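Side-chain contacts in ATP-dependent helicase FUN30 (Saccharomyces cerevisiae S288c, PDB 5GN1), which uses ATP hydrolysis to remodel nucleosomes in DNA repair and heterochromatin organisation, the present chain holding the C-terminal part of its ATPase domain: residues A[67-72]-A[101-106]; A[124-129]-A[158-163]; A[204-209]-A[293-298]; A[212-217]-A[278-283]. All blocks are in the same frame, centred on the assembly; numbering follows the deposited sequence.

Contact 1 (A[67-72]-A[101-106])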
# COMPACT_ATOMS: atom_id res chain seq x y z
N ASP A 67 -6.56 10.32 -12.17
CA ASP A 67 -6.87 11.54 -12.92
C ASP A 67 -7.54 12.58 -12.02
O ASP A 67 -7.25 13.78 -12.15
CB ASP A 67 -7.78 11.21 -14.10
CG ASP A 67 -7.05 10.50 -15.25
OD1 ASP A 67 -5.80 10.52 -15.30
OD2 ASP A 67 -7.75 9.93 -16.12
N LYS A 68 -8.42 12.15 -11.11
CA LYS A 68 -9.02 13.06 -10.13
C LYS A 68 -7.94 13.74 -9.29
O LYS A 68 -7.98 14.96 -9.07
CB LYS A 68 -9.99 12.32 -9.22
CG LYS A 68 -11.41 12.18 -9.73
CD LYS A 68 -12.29 11.46 -8.70
CE LYS A 68 -11.71 10.11 -8.29
NZ LYS A 68 -12.69 9.19 -7.61
N GLU A 69 -6.98 12.96 -8.79
CA GLU A 69 -5.90 13.54 -7.99
C GLU A 69 -5.05 14.49 -8.81
O GLU A 69 -4.58 15.52 -8.30
CB GLU A 69 -5.02 12.43 -7.40
CG GLU A 69 -5.70 11.62 -6.32
CD GLU A 69 -6.12 12.48 -5.12
OE1 GLU A 69 -5.39 13.44 -4.79
OE2 GLU A 69 -7.18 12.18 -4.55
N ILE A 70 -4.79 14.14 -10.08
CA ILE A 70 -3.98 15.00 -10.93
C ILE A 70 -4.72 16.31 -11.19
O ILE A 70 -4.09 17.37 -11.29
CB ILE A 70 -3.61 14.29 -12.24
CG1 ILE A 70 -2.55 13.21 -11.99
CG2 ILE A 70 -3.10 15.28 -13.29
CD1 ILE A 70 -1.14 13.77 -11.74
N GLN A 71 -6.02 16.28 -11.24
CA GLN A 71 -6.81 17.49 -11.41
C GLN A 71 -6.64 18.39 -10.18
O GLN A 71 -6.46 19.57 -10.33
CB GLN A 71 -8.27 17.18 -11.67
CG GLN A 71 -9.13 18.39 -12.01
CD GLN A 71 -10.56 18.06 -12.43
OE1 GLN A 71 -10.92 16.89 -12.57
NE2 GLN A 71 -11.37 19.10 -12.64
N ILE A 72 -6.68 17.81 -8.98
CA ILE A 72 -6.45 18.60 -7.77
C ILE A 72 -5.04 19.17 -7.78
O ILE A 72 -4.83 20.35 -7.47
CB ILE A 72 -6.73 17.75 -6.51
CG1 ILE A 72 -8.16 17.22 -6.54
CG2 ILE A 72 -6.53 18.59 -5.27
CD1 ILE A 72 -8.48 16.24 -5.41
N LYS A 101 2.54 17.43 0.01
CA LYS A 101 2.79 16.18 0.71
C LYS A 101 1.63 15.20 0.54
O LYS A 101 1.83 14.06 0.11
CB LYS A 101 3.04 16.44 2.20
CG LYS A 101 4.27 17.26 2.51
CD LYS A 101 4.30 17.63 3.99
CE LYS A 101 5.72 17.75 4.50
NZ LYS A 101 5.82 17.39 5.94
N ASN A 102 0.41 15.61 0.88
CA ASN A 102 -0.67 14.64 0.83
C ASN A 102 -1.20 14.41 -0.58
O ASN A 102 -1.87 13.39 -0.81
CB ASN A 102 -1.83 15.02 1.78
CG ASN A 102 -2.41 16.40 1.50
OD1 ASN A 102 -2.88 16.69 0.40
ND2 ASN A 102 -2.45 17.23 2.55
N LEU A 103 -0.89 15.28 -1.54
CA LEU A 103 -1.26 15.01 -2.93
C LEU A 103 -0.34 13.97 -3.55
O LEU A 103 -0.80 13.05 -4.23
CB LEU A 103 -1.24 16.30 -3.76
CG LEU A 103 -2.36 17.31 -3.53
CD1 LEU A 103 -2.02 18.62 -4.23
CD2 LEU A 103 -3.68 16.76 -4.03
N ILE A 104 0.97 14.12 -3.34
CA ILE A 104 1.93 13.08 -3.71
C ILE A 104 1.57 11.75 -3.05
O ILE A 104 1.70 10.68 -3.65
CB ILE A 104 3.36 13.52 -3.34
CG1 ILE A 104 3.82 14.71 -4.20
CG2 ILE A 104 4.35 12.35 -3.43
CD1 ILE A 104 3.58 14.56 -5.65
N MET A 105 1.12 11.80 -1.79
CA MET A 105 0.73 10.57 -1.11
C MET A 105 -0.46 9.91 -1.79
O MET A 105 -0.48 8.69 -1.98
CB MET A 105 0.41 10.86 0.35
CG MET A 105 -0.14 9.64 1.06
SD MET A 105 1.16 8.40 1.23
CE MET A 105 1.81 8.92 2.83
N ALA A 106 -1.45 10.72 -2.17
CA ALA A 106 -2.62 10.19 -2.85
C ALA A 106 -2.26 9.58 -4.21
O ALA A 106 -2.80 8.54 -4.59
CB ALA A 106 -3.67 11.29 -3.02

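Contact 2 (A[124-129]-A[158-163])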
# COMPACT_ATOMS: atom_id res chain seq x y z
N LYS A 124 -23.76 8.27 -0.09
CA LYS A 124 -25.08 7.68 0.08
C LYS A 124 -24.94 6.34 0.82
O LYS A 124 -25.81 5.95 1.60
CB LYS A 124 -25.84 7.66 -1.25
CG LYS A 124 -25.91 9.00 -1.94
CD LYS A 124 -27.07 9.83 -1.42
CE LYS A 124 -27.37 11.00 -2.35
NZ LYS A 124 -28.31 11.98 -1.72
N ILE A 125 -23.82 5.67 0.59
CA ILE A 125 -23.52 4.39 1.22
C ILE A 125 -23.19 4.46 2.72
O ILE A 125 -23.70 3.63 3.48
CB ILE A 125 -22.36 3.69 0.49
CG1 ILE A 125 -22.65 3.63 -1.02
CG2 ILE A 125 -22.12 2.31 1.06
CD1 ILE A 125 -24.07 3.27 -1.34
N ILE A 126 -22.35 5.41 3.16
CA ILE A 126 -22.03 5.48 4.56
C ILE A 126 -23.15 6.03 5.40
O ILE A 126 -23.27 5.73 6.58
CB ILE A 126 -20.70 6.19 4.79
CG1 ILE A 126 -20.78 7.60 4.31
CG2 ILE A 126 -19.59 5.46 4.07
CD1 ILE A 126 -19.51 8.34 4.56
N THR A 127 -24.00 6.83 4.77
CA THR A 127 -25.13 7.38 5.49
C THR A 127 -25.96 6.22 5.98
O THR A 127 -26.25 6.15 7.13
CB THR A 127 -25.96 8.26 4.58
OG1 THR A 127 -25.21 9.41 4.21
CG2 THR A 127 -27.19 8.70 5.27
N LYS A 128 -26.25 5.27 5.12
CA LYS A 128 -27.03 4.11 5.55
C LYS A 128 -26.27 3.24 6.54
O LYS A 128 -26.89 2.63 7.41
CB LYS A 128 -27.47 3.29 4.33
CG LYS A 128 -27.94 4.12 3.12
CD LYS A 128 -28.96 5.22 3.49
CE LYS A 128 -28.68 6.52 2.72
NZ LYS A 128 -29.69 7.60 2.95
N MET A 129 -24.94 3.15 6.42
CA MET A 129 -24.17 2.33 7.37
C MET A 129 -24.09 3.00 8.74
O MET A 129 -24.06 2.31 9.77
CB MET A 129 -22.76 2.08 6.84
CG MET A 129 -22.68 1.34 5.53
SD MET A 129 -20.99 1.36 4.89
CE MET A 129 -20.14 0.52 6.21
N PHE A 158 -11.37 -0.21 1.81
CA PHE A 158 -10.98 -1.46 2.46
C PHE A 158 -11.15 -1.38 3.97
O PHE A 158 -11.48 -2.39 4.61
CB PHE A 158 -9.55 -1.85 2.13
CG PHE A 158 -9.24 -3.27 2.52
CD1 PHE A 158 -9.64 -4.32 1.72
CD2 PHE A 158 -8.63 -3.54 3.73
CE1 PHE A 158 -9.40 -5.63 2.09
CE2 PHE A 158 -8.37 -4.86 4.11
CZ PHE A 158 -8.76 -5.89 3.29
N GLU A 159 -10.92 -0.22 4.58
CA GLU A 159 -11.19 -0.09 6.01
C GLU A 159 -12.68 -0.26 6.28
O GLU A 159 -13.07 -0.86 7.29
CB GLU A 159 -10.69 1.25 6.54
CG GLU A 159 -9.18 1.38 6.55
CD GLU A 159 -8.68 2.82 6.61
OE1 GLU A 159 -9.49 3.77 6.46
OE2 GLU A 159 -7.46 2.98 6.83
N LEU A 160 -13.52 0.27 5.40
CA LEU A 160 -14.96 0.15 5.63
C LEU A 160 -15.40 -1.29 5.46
O LEU A 160 -16.25 -1.78 6.21
CB LEU A 160 -15.72 1.10 4.71
CG LEU A 160 -15.61 2.54 5.18
CD1 LEU A 160 -15.85 3.53 4.05
CD2 LEU A 160 -16.56 2.80 6.35
N HIS A 161 -14.81 -2.00 4.49
CA HIS A 161 -15.01 -3.44 4.38
C HIS A 161 -14.65 -4.15 5.67
O HIS A 161 -15.41 -5.00 6.16
CB HIS A 161 -14.20 -4.00 3.22
CG HIS A 161 -14.19 -5.50 3.19
ND1 HIS A 161 -15.32 -6.24 2.92
CD2 HIS A 161 -13.21 -6.39 3.47
CE1 HIS A 161 -15.03 -7.52 3.00
NE2 HIS A 161 -13.75 -7.64 3.33
N LYS A 162 -13.48 -3.84 6.25
CA LYS A 162 -13.11 -4.50 7.50
C LYS A 162 -14.05 -4.11 8.64
O LYS A 162 -14.37 -4.94 9.49
CB LYS A 162 -11.66 -4.20 7.87
CG LYS A 162 -10.64 -4.77 6.89
CD LYS A 162 -10.76 -6.29 6.71
CE LYS A 162 -10.19 -7.05 7.89
NZ LYS A 162 -10.22 -8.53 7.69
N LEU A 163 -14.54 -2.86 8.66
CA LEU A 163 -15.54 -2.49 9.66
C LEU A 163 -16.80 -3.35 9.53
O LEU A 163 -17.42 -3.72 10.55
CB LEU A 163 -15.90 -1.01 9.52
CG LEU A 163 -16.90 -0.45 10.54
CD1 LEU A 163 -16.30 -0.43 11.94
CD2 LEU A 163 -17.37 0.93 10.13

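Contact 3 (A[204-209]-A[293-298])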
# COMPACT_ATOMS: atom_id res chain seq x y z
N LYS A 204 9.96 -19.97 -2.32
CA LYS A 204 9.33 -19.06 -1.38
C LYS A 204 9.69 -17.62 -1.73
O LYS A 204 10.63 -17.36 -2.49
CB LYS A 204 9.77 -19.39 0.05
CG LYS A 204 9.39 -20.80 0.48
CD LYS A 204 9.25 -20.85 1.99
CE LYS A 204 8.75 -22.21 2.46
NZ LYS A 204 8.18 -22.15 3.84
N VAL A 205 8.92 -16.68 -1.18
CA VAL A 205 9.05 -15.28 -1.57
C VAL A 205 8.71 -14.39 -0.38
O VAL A 205 7.81 -14.70 0.41
CB VAL A 205 8.16 -14.96 -2.80
CG1 VAL A 205 6.67 -15.24 -2.52
CG2 VAL A 205 8.39 -13.51 -3.27
N LEU A 206 9.46 -13.29 -0.25
CA LEU A 206 9.13 -12.19 0.67
C LEU A 206 8.48 -11.06 -0.11
O LEU A 206 8.98 -10.66 -1.17
CB LEU A 206 10.38 -11.66 1.37
CG LEU A 206 11.35 -12.70 1.93
CD1 LEU A 206 12.55 -12.01 2.57
CD2 LEU A 206 10.60 -13.59 2.91
N ILE A 207 7.37 -10.53 0.40
CA ILE A 207 6.71 -9.36 -0.19
C ILE A 207 6.80 -8.21 0.81
O ILE A 207 6.35 -8.35 1.95
CB ILE A 207 5.25 -9.65 -0.57
CG1 ILE A 207 5.17 -10.92 -1.42
CG2 ILE A 207 4.67 -8.45 -1.37
CD1 ILE A 207 3.76 -11.31 -1.82
N PHE A 208 7.37 -7.08 0.38
CA PHE A 208 7.54 -5.90 1.22
C PHE A 208 6.66 -4.75 0.75
O PHE A 208 6.55 -4.51 -0.46
CB PHE A 208 9.00 -5.42 1.21
CG PHE A 208 9.93 -6.32 1.94
CD1 PHE A 208 10.08 -6.21 3.30
CD2 PHE A 208 10.68 -7.27 1.25
CE1 PHE A 208 10.96 -7.04 3.99
CE2 PHE A 208 11.56 -8.10 1.92
CZ PHE A 208 11.70 -7.99 3.29
N SER A 209 6.08 -4.01 1.70
CA SER A 209 5.37 -2.78 1.38
C SER A 209 5.63 -1.73 2.45
O SER A 209 5.77 -2.04 3.63
CB SER A 209 3.85 -2.98 1.25
OG SER A 209 3.21 -1.74 0.96
N ASP A 293 18.02 -7.80 1.66
CA ASP A 293 19.05 -8.53 2.41
C ASP A 293 18.49 -9.36 3.57
O ASP A 293 19.28 -9.99 4.27
CB ASP A 293 20.11 -7.56 2.94
CG ASP A 293 20.98 -6.98 1.83
OD1 ASP A 293 20.92 -7.47 0.67
OD2 ASP A 293 21.75 -6.04 2.12
N ARG A 294 17.17 -9.37 3.81
CA ARG A 294 16.63 -10.39 4.71
C ARG A 294 16.79 -11.78 4.09
O ARG A 294 16.96 -12.76 4.82
CB ARG A 294 15.15 -10.13 5.03
CG ARG A 294 14.83 -8.79 5.72
CD ARG A 294 15.79 -8.49 6.87
NE ARG A 294 16.92 -7.68 6.42
CZ ARG A 294 18.07 -7.57 7.08
NH1 ARG A 294 18.25 -8.26 8.21
NH2 ARG A 294 19.04 -6.80 6.60
N ALA A 295 16.76 -11.86 2.77
CA ALA A 295 16.98 -13.08 2.00
C ALA A 295 18.42 -13.20 1.50
O ALA A 295 19.00 -14.30 1.55
CB ALA A 295 16.03 -13.12 0.80
N HIS A 296 19.00 -12.10 1.03
CA HIS A 296 20.34 -12.10 0.45
C HIS A 296 21.33 -11.78 1.56
O HIS A 296 21.69 -10.63 1.80
CB HIS A 296 20.45 -11.10 -0.70
CG HIS A 296 21.85 -10.91 -1.20
ND1 HIS A 296 22.53 -11.88 -1.91
CD2 HIS A 296 22.71 -9.87 -1.05
CE1 HIS A 296 23.74 -11.44 -2.19
NE2 HIS A 296 23.88 -10.23 -1.67
N ARG A 297 21.76 -12.83 2.27
CA ARG A 297 22.64 -12.67 3.41
C ARG A 297 23.32 -14.00 3.67
O ARG A 297 22.99 -15.03 3.07
CB ARG A 297 21.87 -12.18 4.65
CG ARG A 297 20.80 -13.18 5.12
CD ARG A 297 19.95 -12.65 6.26
NE ARG A 297 20.74 -12.27 7.42
CZ ARG A 297 21.05 -11.01 7.74
NH1 ARG A 297 20.64 -10.01 6.98
NH2 ARG A 297 21.78 -10.76 8.82
N VAL A 298 24.28 -13.98 4.60
CA VAL A 298 25.05 -15.17 4.94
C VAL A 298 24.10 -16.28 5.37
O VAL A 298 23.20 -16.07 6.18
CB VAL A 298 26.08 -14.84 6.02
CG1 VAL A 298 26.87 -16.08 6.40
CG2 VAL A 298 27.02 -13.73 5.54

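Contact 4 (A[212-217]-A[278-283])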
# COMPACT_ATOMS: atom_id res chain seq x y z
N THR A 212 1.08 -0.39 5.58
CA THR A 212 0.36 -1.46 6.26
C THR A 212 -1.02 -1.68 5.66
O THR A 212 -1.52 -2.82 5.67
CB THR A 212 0.24 -1.18 7.76
OG1 THR A 212 -0.24 0.15 7.97
CG2 THR A 212 1.60 -1.35 8.44
N GLN A 213 -1.65 -0.62 5.14
CA GLN A 213 -2.93 -0.77 4.45
C GLN A 213 -2.82 -1.69 3.24
O GLN A 213 -3.77 -2.43 2.91
CB GLN A 213 -3.45 0.59 4.00
CG GLN A 213 -3.89 1.54 5.09
CD GLN A 213 -4.19 2.92 4.50
OE1 GLN A 213 -3.29 3.61 4.01
NE2 GLN A 213 -5.45 3.31 4.54
N VAL A 214 -1.70 -1.63 2.53
CA VAL A 214 -1.47 -2.56 1.43
C VAL A 214 -1.33 -3.99 1.95
O VAL A 214 -1.88 -4.92 1.36
CB VAL A 214 -0.25 -2.12 0.59
CG1 VAL A 214 0.23 -3.26 -0.33
CG2 VAL A 214 -0.60 -0.86 -0.22
N LEU A 215 -0.59 -4.18 3.05
CA LEU A 215 -0.48 -5.52 3.64
C LEU A 215 -1.85 -6.10 4.00
O LEU A 215 -2.11 -7.29 3.76
CB LEU A 215 0.42 -5.48 4.88
CG LEU A 215 1.89 -5.13 4.58
CD1 LEU A 215 2.74 -5.12 5.83
CD2 LEU A 215 2.48 -6.12 3.56
N ASP A 216 -2.73 -5.28 4.57
CA ASP A 216 -4.09 -5.72 4.86
C ASP A 216 -4.81 -6.18 3.59
O ASP A 216 -5.50 -7.21 3.59
CB ASP A 216 -4.89 -4.59 5.53
CG ASP A 216 -4.26 -4.11 6.85
OD1 ASP A 216 -3.47 -4.86 7.47
OD2 ASP A 216 -4.58 -2.98 7.29
N ILE A 217 -4.67 -5.43 2.51
CA ILE A 217 -5.35 -5.82 1.27
C ILE A 217 -4.76 -7.12 0.75
O ILE A 217 -5.48 -8.00 0.25
CB ILE A 217 -5.25 -4.71 0.22
CG1 ILE A 217 -6.03 -3.47 0.68
CG2 ILE A 217 -5.81 -5.21 -1.10
CD1 ILE A 217 -5.73 -2.23 -0.18
N ILE A 278 9.20 -6.21 -4.12
CA ILE A 278 9.04 -4.89 -3.53
C ILE A 278 7.73 -4.37 -4.10
O ILE A 278 7.66 -4.00 -5.28
CB ILE A 278 10.21 -3.97 -3.86
CG1 ILE A 278 11.53 -4.61 -3.45
CG2 ILE A 278 10.06 -2.62 -3.15
CD1 ILE A 278 11.68 -4.77 -1.98
N PHE A 279 6.66 -4.40 -3.30
CA PHE A 279 5.36 -4.04 -3.86
C PHE A 279 5.31 -2.56 -4.20
O PHE A 279 4.65 -2.16 -5.17
CB PHE A 279 4.24 -4.42 -2.89
CG PHE A 279 2.87 -4.39 -3.51
CD1 PHE A 279 2.37 -5.49 -4.20
CD2 PHE A 279 2.06 -3.26 -3.38
CE1 PHE A 279 1.10 -5.46 -4.77
CE2 PHE A 279 0.78 -3.23 -3.93
CZ PHE A 279 0.30 -4.34 -4.62
N ASP A 280 6.03 -1.74 -3.44
CA ASP A 280 6.08 -0.30 -3.68
C ASP A 280 7.42 0.19 -3.18
O ASP A 280 7.84 -0.18 -2.08
CB ASP A 280 4.91 0.42 -2.99
CG ASP A 280 4.74 -0.00 -1.53
OD1 ASP A 280 5.44 0.58 -0.66
OD2 ASP A 280 3.93 -0.92 -1.25
N GLN A 281 8.11 0.97 -3.99
CA GLN A 281 9.49 1.24 -3.63
C GLN A 281 9.57 2.38 -2.62
O GLN A 281 8.64 3.17 -2.44
CB GLN A 281 10.31 1.57 -4.87
CG GLN A 281 9.93 2.86 -5.54
CD GLN A 281 10.50 2.98 -6.94
OE1 GLN A 281 9.80 3.37 -7.88
NE2 GLN A 281 11.78 2.62 -7.09
N SER A 282 10.69 2.43 -1.92
CA SER A 282 11.02 3.52 -1.03
C SER A 282 11.78 4.60 -1.78
O SER A 282 12.50 4.33 -2.75
CB SER A 282 11.85 3.01 0.15
OG SER A 282 12.30 4.09 0.96
N PHE A 283 11.61 5.85 -1.33
CA PHE A 283 12.40 6.94 -1.90
C PHE A 283 13.86 6.86 -1.48
O PHE A 283 14.70 7.48 -2.13
CB PHE A 283 11.82 8.30 -1.51
CG PHE A 283 12.45 9.47 -2.24
CD1 PHE A 283 12.07 9.77 -3.54
CD2 PHE A 283 13.41 10.27 -1.63
CE1 PHE A 283 12.65 10.85 -4.23
CE2 PHE A 283 13.98 11.34 -2.30
CZ PHE A 283 13.60 11.63 -3.60

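Contact 1 (A[67-72]-A[101-106])
Glu69 and Ala106 mark where the helical segments 67-72 and 101-106 come together, their CA atoms 7.0 Å apart on axes that run nearly antiparallel (161° between directions) and approach to 9.9 Å. Four side chains, Glu69, Ile72, Leu103 and Ala106, fill the space between them, without a hydrogen bond. The chain of Glu69 bends at chi2 (-61°), which turns one face of the carboxylate to the Ala106 methyl. Glu69 OE1 stands 3.3 Å from Ala106 CB and CD 3.4 Å from the same carbon, so toward Ala106 the acid group packs by its flat side. The same OE1 also lies 3.8 Å from Leu103 CD2. One turn on, Ile72 offers its CG2 branch, anti to the backbone N, to that leucine methyl: Ile72 CG2 and Leu103 CD2 are 3.6 Å apart, and the two side chains meet at a slant. Leu103 CD2 thus fits between an oxygen and a methyl three residues apart on one helix, while Leu103 itself is buried further by Val73 and His76. An alanine in place of Glu69 would probably leave the Ala106 methyl without its flat cover and open a gap beside Leu103 CD2. Ile70, on another side of its helix, packs on Ile355 and Leu359 of helix 345-359. Such antiparallel helix pairing is consistent with the helical protrusion that SNF2-family ATPases add to their second RecA-like lobe.

Contact 2 (A[124-129]-A[158-163])
Leu160 points its forked end at the helical segment 124-129 and gives one methyl to each of two residues there. CD1 faces Ile126, whose CG2 is 4.2 Å away from it; CD2 faces Met129, where Met129 CE lies 4.2 Å from Leu160 CD2. The fork therefore addresses two positions three residues apart, close to one turn of the opposing helix, and the whole meeting is made of methyl groups. Ile126 presents its short branch because of its first torsion: with chi1 at 62°, CG1 takes the place between the backbone N and carbonyl carbon, and CG2 is left to face the leucine. The long branch leads elsewhere, Ile126 CD1 being 6.1 Å from Leu160 CD1. Met129 works differently. Its chain runs out extended through SD (chi2 170°) and turns only at the last bond (chi3 61°), which swings CE forward; the sulfur stays behind, with Met129 SD 4.9 Å from Leu160 CD2. This is the hydrophobic interior of a small helical region inserted in the chain between helix 100-110 and strand 205-209 of the RecA-like sheet, and helix 145-153 also belongs to it. From that helix Met152 touches Met129, Leu160 and Leu163, while Tyr121 packs against both Met129 and Leu160. The backbones remain well apart, Ile126 CA and Leu160 CA being 8.9 Å from each other, so side chains alone span the distance. On the other side of the helical segment 158-163, His161 turns away from these methyls, and its ND1 is hydrogen-bonded to the backbone N of Leu176.

Contact 3 (A[204-209]-A[293-298])
Leu206 reaches toward Arg294 because its outer torsion is fully extended (chi2 179°), which drives CD1 straight out from the strand, whereas Arg294 bends at its second and third torsions (chi2 -46°) and so shows its aliphatic base before its charged end departs. Leu206 CD1 settles between two neighbours in the loop, 4.0 Å from Arg294 CB and 4.1 Å from Ala295 CB. Two residues along the same strand, and on the same face of it, Phe208 extends its ring until the far tip, CZ, lies 4.0 Å from Arg294 CG. That methylene approaches the ring obliquely, and the guanidinium plane stands 80° from the ring plane, so no stacking of the charged group on the aromatic occurs. The polar end of the arginine is held elsewhere: NE bonds to Gln290 O and NH1 to Ile268 O, two backbone carbonyls that fix a buried charged group. Nearby, Arg297 NH1 donates to Asp293 O at 3.0 Å; the oxygen lies in the guanidinium plane, while NH1 stands above the carbonyl plane. This bond links the two sides of the bend that carries Arg294 and Ala295. The run of residues from Gln290 to Gln300 matches motif VI of SNF2 helicases, which in relatives lines the ATP cleft between the two lobes. Here its arginine-bearing turn rests on a central strand of the parallel sheet in the second RecA-like lobe.

Contact 4 (A[212-217]-A[278-283])
Asp280, whose carboxylate lies at the margin of the contact with Val214, is held at both oxygens: OD2 is hydrogen-bonded to Ser209 OG and OD1 to the backbone N of Leu210. Both partners sit where strand 205-209 turns into helix 212-224, within the beta-alpha architecture of the second RecA-like lobe, and the acid thereby joins that turn to the loop following the adjacent strand 275-278. Ser209 OG is itself bonded to Phe211 N, so the short turn between strand and helix is tied in several places, with the buried carboxylate of Asp280 satisfied by it. Against this polar cluster lies an apolar one. Val214 CG1, set anti to the backbone N, points out of the first turn of the helix and stops 4.5 Å from Asp280 OD2. Its main partner is the ring of Phe279, whose own CG is likewise anti to its backbone N (chi1 -166°), throwing the aromatic toward the helix. The valine methyl meets the ring obliquely. On the ring's rim the carboxylate of Asp280 comes alongside, OD2 lying in the ring plane at the edge, 3.7 Å from Phe279 CD2. Phe279 also rests on Leu309 of strand 304-311, while its backbone O is bonded to Lys186 NZ and its backbone is hydrogen-bonded to that of Phe208. The valine methyl is equally near two ring carbons: Val214 CG1 is 3.6 Å from both CD2 and CE2 of Phe279.

In the fold
From the N terminus, strand 49-56 leads into helix 60-82, and contact 1 closes the first loop by bringing helix 100-110 back against it. Contact 2 follows, joining helices 123-133 and 157-166 after a second helical excursion. The chain then returns to the RecA-like core, to whose sheet strand 49-56 already belongs. Contact 3 spans the longest stretch, from strand 205-209 to the loop beyond helix 285-292, and contact 4 lies within that span, linking helix 212-224 to the end of strand 275-278. Contacts 3 and 4 touch through Ser209 and Asp280. Phe158 of contact 2 packs on Asp216 and Ile217 of contact 4, setting the helical region against the core; contact 1 touches none of the others.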